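Local coordinates for hypothetical protein VC1899 (Vibrio cholerae, PDB 1XMX) that is of unknown function but carries a Card1-like endonuclease domain of the PD-(D/E)XK superfamily and may bind nucleic acid, at residues 62-67 against 98-103; 73-78 against 105-110; 254-259 against 275-280. One frame throughout, in Å; residues are numbered along the deposited sequence.

Contact 1: residues 62-67 against 98-103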
loop_
_atom_site.group_PDB
_atom_site.type_symbol
_atom_site.label_atom_id
_atom_site.label_comp_id
_atom_site.label_asym_id
_atom_site.label_seq_id
_atom_site.Cartn_x
_atom_site.Cartn_y
_atom_site.Cartn_z
ATOM N N ILE A 62 -20.953 1.008 -22.836
ATOM C CA ILE A 62 -21.605 2.153 -23.413
ATOM C C ILE A 62 -20.750 2.643 -24.551
ATOM O O ILE A 62 -19.592 2.302 -24.678
ATOM C CB ILE A 62 -21.809 3.301 -22.410
ATOM C CG1 ILE A 62 -20.582 3.433 -21.529
ATOM C CG2 ILE A 62 -23.103 3.055 -21.495
ATOM C CD1 ILE A 62 -20.317 4.851 -20.969
ATOM N N PRO A 63 -21.326 3.482 -25.388
ATOM C CA PRO A 63 -20.492 4.000 -26.432
ATOM C C PRO A 63 -19.503 4.951 -25.776
ATOM O O PRO A 63 -19.720 5.441 -24.677
ATOM C CB PRO A 63 -21.497 4.704 -27.372
ATOM C CG PRO A 63 -22.736 4.941 -26.569
ATOM C CD PRO A 63 -22.714 4.002 -25.401
ATOM N N ALA A 64 -18.393 5.166 -26.421
ATOM C CA ALA A 64 -17.276 5.898 -25.805
ATOM C C ALA A 64 -17.317 7.440 -25.981
ATOM O O ALA A 64 -16.704 8.158 -25.210
ATOM C CB ALA A 64 -15.945 5.318 -26.325
ATOM N N GLY A 65 -18.044 7.946 -26.965
ATOM C CA GLY A 65 -18.189 9.388 -27.121
ATOM C C GLY A 65 -18.825 10.108 -25.946
ATOM O O GLY A 65 -19.324 9.487 -24.972
ATOM N N SER A 66 -18.811 11.425 -26.024
ATOM C CA SER A 66 -19.346 12.269 -24.970
ATOM C C SER A 66 -20.854 12.516 -25.098
ATOM O O SER A 66 -21.424 13.107 -24.190
ATOM C CB SER A 66 -18.631 13.615 -25.012
ATOM O OG SER A 66 -18.776 14.177 -26.322
ATOM N N ASN A 67 -21.485 12.086 -26.202
ATOM C CA ASN A 67 -22.959 12.162 -26.379
ATOM C C ASN A 67 -23.715 11.397 -25.291
ATOM O O ASN A 67 -23.698 10.159 -25.250
ATOM C CB ASN A 67 -23.402 11.726 -27.798
ATOM C CG ASN A 67 -24.919 11.987 -28.092
ATOM O OD1 ASN A 67 -25.766 12.061 -27.195
ATOM N ND2 ASN A 67 -25.250 12.104 -29.392
ATOM N N ARG A 98 -17.895 12.430 -14.940
ATOM C CA ARG A 98 -19.175 13.000 -14.504
ATOM C C ARG A 98 -20.278 12.933 -15.547
ATOM O O ARG A 98 -21.405 12.740 -15.184
ATOM C CB ARG A 98 -19.002 14.368 -13.813
ATOM C CG ARG A 98 -18.217 14.204 -12.481
ATOM C CD ARG A 98 -17.533 15.492 -12.023
ATOM N NE ARG A 98 -16.773 15.249 -10.788
ATOM C CZ ARG A 98 -15.503 14.839 -10.755
ATOM N NH1 ARG A 98 -14.829 14.634 -11.893
ATOM N NH2 ARG A 98 -14.905 14.639 -9.595
ATOM N N HIS A 99 -19.949 13.014 -16.841
ATOM C CA HIS A 99 -20.958 12.903 -17.871
ATOM C C HIS A 99 -21.641 11.546 -17.868
ATOM O O HIS A 99 -22.840 11.462 -17.950
ATOM C CB HIS A 99 -20.442 13.305 -19.284
ATOM C CG HIS A 99 -19.510 12.314 -19.916
ATOM N ND1 HIS A 99 -18.391 11.813 -19.277
ATOM C CD2 HIS A 99 -19.479 11.801 -21.173
ATOM C CE1 HIS A 99 -17.753 10.989 -20.090
ATOM N NE2 HIS A 99 -18.384 10.971 -21.250
ATOM N N ARG A 100 -20.875 10.483 -17.791
ATOM C CA ARG A 100 -21.454 9.144 -17.704
ATOM C C ARG A 100 -22.169 8.997 -16.348
ATOM O O ARG A 100 -23.215 8.387 -16.284
ATOM C CB ARG A 100 -20.322 8.090 -17.820
ATOM C CG ARG A 100 -19.640 8.080 -19.211
ATOM C CD ARG A 100 -18.309 7.359 -19.249
ATOM N NE ARG A 100 -17.738 7.326 -20.604
ATOM C CZ ARG A 100 -16.502 6.896 -20.881
ATOM N NH1 ARG A 100 -15.697 6.522 -19.899
ATOM N NH2 ARG A 100 -16.053 6.868 -22.116
ATOM N N LEU A 101 -21.549 9.479 -15.264
ATOM C CA LEU A 101 -22.131 9.326 -13.900
ATOM C C LEU A 101 -23.509 9.906 -13.806
ATOM O O LEU A 101 -24.405 9.258 -13.310
ATOM C CB LEU A 101 -21.267 9.971 -12.798
ATOM C CG LEU A 101 -21.720 9.835 -11.339
ATOM C CD1 LEU A 101 -21.515 8.376 -10.873
ATOM C CD2 LEU A 101 -20.926 10.737 -10.399
ATOM N N LEU A 102 -23.663 11.144 -14.286
ATOM C CA LEU A 102 -24.923 11.834 -14.203
ATOM C C LEU A 102 -25.966 11.308 -15.196
ATOM O O LEU A 102 -27.148 11.434 -14.941
ATOM C CB LEU A 102 -24.749 13.341 -14.368
ATOM C CG LEU A 102 -23.891 13.953 -13.267
ATOM C CD1 LEU A 102 -23.846 15.431 -13.462
ATOM C CD2 LEU A 102 -24.514 13.604 -11.941
ATOM N N SER A 103 -25.533 10.700 -16.295
ATOM C CA SER A 103 -26.475 10.058 -17.204
ATOM C C SER A 103 -27.053 8.820 -16.517
ATOM O O SER A 103 -28.252 8.648 -16.509
ATOM C CB SER A 103 -25.787 9.621 -18.497
ATOM O OG SER A 103 -25.219 10.732 -19.155
HETATM O O HOH W 1 -19.022 7.686 -23.148
HETATM O O HOH W 2 -16.918 10.106 -23.356
#
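The carbonyl oxygen of Ala64 is approached from helix 98-110 by Arg100 and, through a water, by His99. Arg100 NH2 lies 3.4 Å from Ala64 O, a weak hydrogen bond with an N-H...O angle of 146°, while water 2 donates to Ala64 O at 2.7 Å. That water also lies 2.7 Å from His99 NE2, linking the imidazole to the loop. Water 1 ties the loop more broadly: it accepts a hydrogen bond from Arg100 NE at 2.9 Å and donates to Pro63 O at 2.8 Å and to Gly65 O at 2.6 Å. The guanidinium thus meets the loop through its edge, with water 1 in its plane and Ala64 O near it. Arg100 reaches this far because its chain is extended from CG to NE (chi3 177°), and a salt bridge from NH2 to Asp36 gives the charge its main partner, which should help fix the rotation of the group. Packing adds to the polar links. Ile62 CD1 packs against the Arg100 chain, 3.6 Å from NE and about as close to CD. Arg100 CG in turn covers one face of the His99 ring, offset toward the rim, and the CD2 edge of that ring faces Ser66 O at 3.8 Å. Asn67 ends the loop as the N-cap of helix 68-85, its OD1 accepting from Ala70 N. The contact therefore joins the loop after edge strand 56-61 to the first turn of helix 98-110, at the C-terminal ends of the parallel strands. Ligand sites commonly form at this end of a Rossmann-like alpha/beta fold, the arrangement that the 3-2-1-4-5 order of the parallel strands suggests here.

Contact 2: residues 73-78 against 105-110; sequences SAIREL and YEVFRS
Arg76 leaves helix 68-85 beside Val107 of helix 98-110, and its side chain passes over that residue on the way to Ser110. At the root, Val107 CG1 packs 3.7 Å from Arg76 CA and a little farther, 4.2 Å, from Arg76 CB. CG stands anti to the backbone N (chi1 -161°), and the chain then bends at chi3 (-88°). NE lies close to a bound formate, probably from the crystallisation liquor. The guanidinium comes to lie with one face over Val107 CG1, and NH2 comes within 3.9 Å of Val107 CA. At the tip, NH2 makes a weak hydrogen bond of 3.3 Å to Ser110 OG, which meets the group at its edge. The serine hydroxyl itself donates to Val107 O at 2.7 Å, so it is turned to accept from the arginine. Glu106, held by a salt bridge to Lys72, brings its carboxylate close to the same guanidinium without contact.

Deeper between the helices, Ile75 CG2 meets Phe108 CZ at 3.7 Å, the two side chains crossing at about a right angle, and also packs on Val107 CG1 at 3.9 Å. Phe108 continues into an edge-to-face pair with Phe91. The axes of the two short segments come within 9.4 Å at a crossing angle of -29°. Adhesion is thus chiefly apolar, with Glu106 probably adding a modest electrostatic pull on Arg76.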
loop_
_atom_site.group_PDB
_atom_site.type_symbol
_atom_site.label_atom_id
_atom_site.label_comp_id
_atom_site.label_asym_id
_atom_site.label_seq_id
_atom_site.Cartn_x
_atom_site.Cartn_y
_atom_site.Cartn_z
ATOM N N SER A 73 -29.574 6.494 -23.337
ATOM C CA SER A 73 -30.253 5.474 -24.099
ATOM C C SER A 73 -29.698 4.030 -23.853
ATOM O O SER A 73 -30.486 3.075 -23.681
ATOM C CB SER A 73 -30.147 5.839 -25.560
ATOM O OG SER A 73 -31.363 5.544 -26.110
ATOM N N ALA A 74 -28.368 3.868 -23.863
ATOM C CA ALA A 74 -27.778 2.557 -23.619
ATOM C C ALA A 74 -28.151 2.103 -22.209
ATOM O O ALA A 74 -28.574 0.982 -22.002
ATOM C CB ALA A 74 -26.204 2.602 -23.817
ATOM N N ILE A 75 -28.074 3.014 -21.247
ATOM C CA ILE A 75 -28.312 2.641 -19.859
ATOM C C ILE A 75 -29.781 2.365 -19.542
ATOM O O ILE A 75 -30.103 1.533 -18.691
ATOM C CB ILE A 75 -27.684 3.677 -18.877
ATOM C CG1 ILE A 75 -26.144 3.696 -19.064
ATOM C CG2 ILE A 75 -28.102 3.363 -17.400
ATOM C CD1 ILE A 75 -25.391 4.916 -18.412
ATOM N N ARG A 76 -30.674 3.079 -20.205
ATOM C CA ARG A 76 -32.098 2.840 -20.023
ATOM C C ARG A 76 -32.495 1.455 -20.559
ATOM O O ARG A 76 -33.312 0.787 -19.968
ATOM C CB ARG A 76 -32.894 3.938 -20.704
ATOM C CG ARG A 76 -34.284 4.046 -20.205
ATOM C CD ARG A 76 -34.885 5.388 -20.616
ATOM N NE ARG A 76 -34.609 6.460 -19.638
ATOM C CZ ARG A 76 -35.214 6.576 -18.446
ATOM N NH1 ARG A 76 -36.140 5.666 -18.069
ATOM N NH2 ARG A 76 -34.915 7.614 -17.648
ATOM N N GLU A 77 -31.898 1.032 -21.670
ATOM C CA GLU A 77 -32.038 -0.346 -22.147
ATOM C C GLU A 77 -31.604 -1.379 -21.100
ATOM O O GLU A 77 -32.292 -2.339 -20.851
ATOM C CB GLU A 77 -31.225 -0.557 -23.434
ATOM C CG GLU A 77 -32.013 -0.250 -24.671
ATOM C CD GLU A 77 -31.271 -0.585 -25.978
ATOM O OE1 GLU A 77 -30.726 -1.732 -26.065
ATOM O OE2 GLU A 77 -31.269 0.298 -26.916
ATOM N N LEU A 78 -30.427 -1.182 -20.527
ATOM C CA LEU A 78 -29.989 -1.973 -19.399
ATOM C C LEU A 78 -31.000 -1.913 -18.245
ATOM O O LEU A 78 -31.382 -2.966 -17.700
ATOM C CB LEU A 78 -28.616 -1.499 -18.906
ATOM C CG LEU A 78 -28.144 -2.203 -17.625
ATOM C CD1 LEU A 78 -27.901 -3.659 -17.983
ATOM C CD2 LEU A 78 -26.855 -1.544 -17.100
ATOM N N TYR A 105 -27.085 8.252 -13.278
ATOM C CA TYR A 105 -27.905 8.742 -12.147
ATOM C C TYR A 105 -29.375 9.044 -12.551
ATOM O O TYR A 105 -30.358 8.645 -11.821
ATOM C CB TYR A 105 -27.277 9.982 -11.484
ATOM C CG TYR A 105 -28.021 10.454 -10.219
ATOM C CD1 TYR A 105 -29.129 11.305 -10.281
ATOM C CD2 TYR A 105 -27.625 10.016 -8.967
ATOM C CE1 TYR A 105 -29.826 11.711 -9.096
ATOM C CE2 TYR A 105 -28.300 10.424 -7.811
ATOM C CZ TYR A 105 -29.388 11.263 -7.882
ATOM O OH TYR A 105 -30.019 11.625 -6.670
ATOM N N GLU A 106 -29.538 9.750 -13.681
ATOM C CA GLU A 106 -30.897 10.131 -14.144
ATOM C C GLU A 106 -31.723 8.860 -14.390
ATOM O O GLU A 106 -32.862 8.750 -13.951
ATOM C CB GLU A 106 -30.864 10.986 -15.416
ATOM C CG GLU A 106 -32.261 11.484 -15.865
ATOM C CD GLU A 106 -32.306 12.010 -17.323
ATOM O OE1 GLU A 106 -31.844 11.272 -18.232
ATOM O OE2 GLU A 106 -32.817 13.145 -17.581
ATOM N N VAL A 107 -31.139 7.914 -15.116
ATOM C CA VAL A 107 -31.841 6.691 -15.463
ATOM C C VAL A 107 -32.219 5.912 -14.186
ATOM O O VAL A 107 -33.384 5.579 -13.951
ATOM C CB VAL A 107 -31.005 5.780 -16.420
ATOM C CG1 VAL A 107 -31.762 4.498 -16.684
ATOM C CG2 VAL A 107 -30.697 6.517 -17.737
ATOM N N PHE A 108 -31.232 5.656 -13.342
ATOM C CA PHE A 108 -31.486 4.810 -12.162
ATOM C C PHE A 108 -32.420 5.488 -11.139
ATOM O O PHE A 108 -33.271 4.832 -10.519
ATOM C CB PHE A 108 -30.164 4.369 -11.520
ATOM C CG PHE A 108 -29.328 3.505 -12.425
ATOM C CD1 PHE A 108 -29.929 2.637 -13.321
ATOM C CD2 PHE A 108 -27.960 3.510 -12.351
ATOM C CE1 PHE A 108 -29.142 1.812 -14.146
ATOM C CE2 PHE A 108 -27.185 2.687 -13.158
ATOM C CZ PHE A 108 -27.770 1.837 -14.042
ATOM N N ARG A 109 -32.263 6.791 -10.971
ATOM C CA ARG A 109 -33.146 7.519 -10.095
ATOM C C ARG A 109 -34.638 7.424 -10.558
ATOM O O ARG A 109 -35.554 7.293 -9.733
ATOM C CB ARG A 109 -32.670 8.971 -9.937
ATOM C CG ARG A 109 -33.626 9.829 -9.164
ATOM C CD ARG A 109 -33.666 9.436 -7.669
ATOM N NE ARG A 109 -34.539 10.363 -6.949
ATOM C CZ ARG A 109 -35.859 10.302 -6.952
ATOM N NH1 ARG A 109 -36.494 9.348 -7.619
ATOM N NH2 ARG A 109 -36.541 11.211 -6.307
ATOM N N SER A 110 -34.882 7.411 -11.861
ATOM C CA SER A 110 -36.267 7.302 -12.336
ATOM C C SER A 110 -36.920 5.954 -12.035
ATOM O O SER A 110 -38.119 5.869 -11.944
ATOM C CB SER A 110 -36.408 7.619 -13.823
ATOM O OG SER A 110 -35.780 6.618 -14.582
#

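Contact 3: residues 254-259 against 275-280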
loop_
_atom_site.group_PDB
_atom_site.type_symbol
_atom_site.label_atom_id
_atom_site.label_comp_id
_atom_site.label_asym_id
_atom_site.label_seq_id
_atom_site.Cartn_x
_atom_site.Cartn_y
_atom_site.Cartn_z
ATOM N N LEU A 254 16.050 -1.670 9.251
ATOM C CA LEU A 254 15.149 -0.534 9.437
ATOM C C LEU A 254 13.775 -0.863 8.878
ATOM O O LEU A 254 12.756 -0.479 9.440
ATOM C CB LEU A 254 15.711 0.700 8.745
ATOM C CG LEU A 254 14.781 1.908 8.835
ATOM C CD1 LEU A 254 14.485 2.381 10.289
ATOM C CD2 LEU A 254 15.395 3.036 8.027
ATOM N N GLU A 255 13.733 -1.578 7.770
ATOM C CA GLU A 255 12.430 -1.965 7.176
ATOM C C GLU A 255 11.806 -3.099 8.019
ATOM O O GLU A 255 10.606 -3.206 8.120
ATOM C CB GLU A 255 12.583 -2.376 5.715
ATOM C CG GLU A 255 13.626 -3.511 5.497
ATOM C CD GLU A 255 13.896 -3.797 4.028
ATOM O OE1 GLU A 255 13.591 -2.956 3.155
ATOM O OE2 GLU A 255 14.438 -4.854 3.711
ATOM N N THR A 256 12.635 -3.993 8.527
ATOM C CA THR A 256 12.195 -5.022 9.447
ATOM C C THR A 256 11.565 -4.455 10.717
ATOM O O THR A 256 10.535 -4.957 11.160
ATOM C CB THR A 256 13.401 -5.901 9.865
ATOM O OG1 THR A 256 13.953 -6.518 8.698
ATOM C CG2 THR A 256 12.939 -7.014 10.795
ATOM N N LEU A 257 12.219 -3.448 11.315
ATOM C CA LEU A 257 11.715 -2.685 12.463
ATOM C C LEU A 257 10.380 -1.973 12.118
ATOM O O LEU A 257 9.403 -2.023 12.883
ATOM C CB LEU A 257 12.758 -1.644 12.910
ATOM C CG LEU A 257 12.242 -0.646 13.966
ATOM C CD1 LEU A 257 12.001 -1.275 15.337
ATOM C CD2 LEU A 257 13.209 0.529 14.029
ATOM N N VAL A 258 10.336 -1.314 10.961
ATOM C CA VAL A 258 9.117 -0.641 10.578
ATOM C C VAL A 258 7.987 -1.662 10.370
ATOM O O VAL A 258 6.868 -1.453 10.819
ATOM C CB VAL A 258 9.258 0.191 9.307
ATOM C CG1 VAL A 258 7.831 0.697 8.863
ATOM C CG2 VAL A 258 10.281 1.350 9.534
ATOM N N HIS A 259 8.267 -2.761 9.701
ATOM C CA HIS A 259 7.254 -3.775 9.546
ATOM C C HIS A 259 6.765 -4.315 10.902
ATOM O O HIS A 259 5.569 -4.486 11.127
ATOM C CB HIS A 259 7.781 -4.879 8.662
ATOM C CG HIS A 259 6.828 -6.010 8.468
ATOM N ND1 HIS A 259 5.667 -5.892 7.719
ATOM C CD2 HIS A 259 6.870 -7.288 8.916
ATOM C CE1 HIS A 259 5.049 -7.060 7.696
ATOM N NE2 HIS A 259 5.757 -7.920 8.414
ATOM N N ARG A 275 -0.619 -5.861 5.655
ATOM C CA ARG A 275 0.748 -5.339 5.748
ATOM C C ARG A 275 1.671 -6.350 5.189
ATOM O O ARG A 275 1.406 -7.546 5.310
ATOM C CB ARG A 275 1.188 -5.058 7.185
ATOM C CG ARG A 275 0.968 -6.241 8.064
ATOM C CD ARG A 275 1.524 -6.074 9.522
ATOM N NE ARG A 275 0.984 -7.217 10.246
ATOM C CZ ARG A 275 1.586 -8.398 10.323
ATOM N NH1 ARG A 275 2.807 -8.547 9.835
ATOM N NH2 ARG A 275 0.993 -9.409 10.943
ATOM N N SER A 276 2.796 -5.878 4.644
ATOM C CA SER A 276 3.761 -6.773 4.042
ATOM C C SER A 276 5.146 -6.169 4.044
ATOM O O SER A 276 5.275 -4.964 4.082
ATOM C CB SER A 276 3.339 -7.078 2.616
ATOM O OG SER A 276 3.669 -8.425 2.341
ATOM N N LEU A 277 6.165 -7.022 3.948
ATOM C CA LEU A 277 7.571 -6.660 3.950
ATOM C C LEU A 277 8.173 -6.970 2.601
ATOM O O LEU A 277 8.067 -8.071 2.114
ATOM C CB LEU A 277 8.323 -7.452 5.060
ATOM C CG LEU A 277 9.804 -7.153 5.344
ATOM C CD1 LEU A 277 10.064 -5.619 5.609
ATOM C CD2 LEU A 277 10.348 -7.995 6.530
ATOM N N ASN A 278 8.770 -5.973 1.977
ATOM C CA ASN A 278 9.513 -6.142 0.730
ATOM C C ASN A 278 8.704 -6.787 -0.400
ATOM O O ASN A 278 9.134 -7.783 -0.992
ATOM C CB ASN A 278 10.830 -6.896 0.967
ATOM C CG ASN A 278 11.895 -6.004 1.602
ATOM O OD1 ASN A 278 12.159 -4.904 1.106
ATOM N ND2 ASN A 278 12.517 -6.471 2.694
ATOM N N VAL A 279 7.544 -6.207 -0.691
ATOM C CA VAL A 279 6.713 -6.687 -1.763
ATOM C C VAL A 279 7.438 -6.437 -3.092
ATOM O O VAL A 279 7.872 -5.308 -3.358
ATOM C CB VAL A 279 5.364 -5.943 -1.744
ATOM C CG1 VAL A 279 4.416 -6.583 -2.737
ATOM C CG2 VAL A 279 4.759 -5.977 -0.329
ATOM N N GLN A 280 7.631 -7.490 -3.891
ATOM C CA GLN A 280 8.075 -7.329 -5.291
ATOM C C GLN A 280 6.877 -7.028 -6.211
ATOM O O GLN A 280 5.921 -7.754 -6.196
ATOM C CB GLN A 280 8.801 -8.581 -5.777
ATOM C CG GLN A 280 9.850 -9.098 -4.793
ATOM C CD GLN A 280 10.964 -8.079 -4.588
ATOM O OE1 GLN A 280 11.295 -7.680 -3.456
ATOM N NE2 GLN A 280 11.531 -7.628 -5.685
#
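Leu277 lays its CB over the centre of the His259 imidazole, a CH-pi contact of 4.0 Å from CB to the ring centroid and only 7° off the ring normal. The leucine CG is anti to the backbone N (chi1 -175°), and CD1 beyond it lies 3.5 Å from Glu255 O and 3.9 Å from His259 CB. His259 ND1 is buried here with no partner in the model. At the NE2-CE1 end of the imidazole, Arg275 NH1 lies 3.3 Å from His259 NE2 and 3.4 Å from His259 CE1, the ring carbon in the plane of the guanidinium although the two planes are 54° apart; Arg275 NE is hydrogen-bonded to Gln266. The Glu255 carboxylate lies against the amide of Asn278, with Glu252 and Asp295 close by, an acidic grouping consistent with the active-site region of a PD-(D/E)XK nuclease. Asn278 and Val279 both face Leu294 in a G1 beta bulge, where the chain turns from strand 272-276 into strand 279-285. Helix 243-266 thereby lies on this corner, while its Val258 packs on strands 288-300 and 303-310 and on Leu375 of helix 371-380.

How the contacts relate
From the N terminus, contact 1 opens first, in the loop after strand 56-61, and contact 2 opens on the helix that follows. Both close on helix 98-110, contact 1 at its start and contact 2 toward its end, so the two loops cross rather than nest. They also touch: Ile62 CG2 of contact 1 packs 3.9 Å from Ala74 CB of contact 2. Together they tie helices 68-85 and 98-110, with the edge-strand loop, into one layer of the N-terminal alpha/beta domain. Contact 3 follows in series, its centre about 42 Å from that of contact 1, and closes a short helix-to-strand connection within the endonuclease domain.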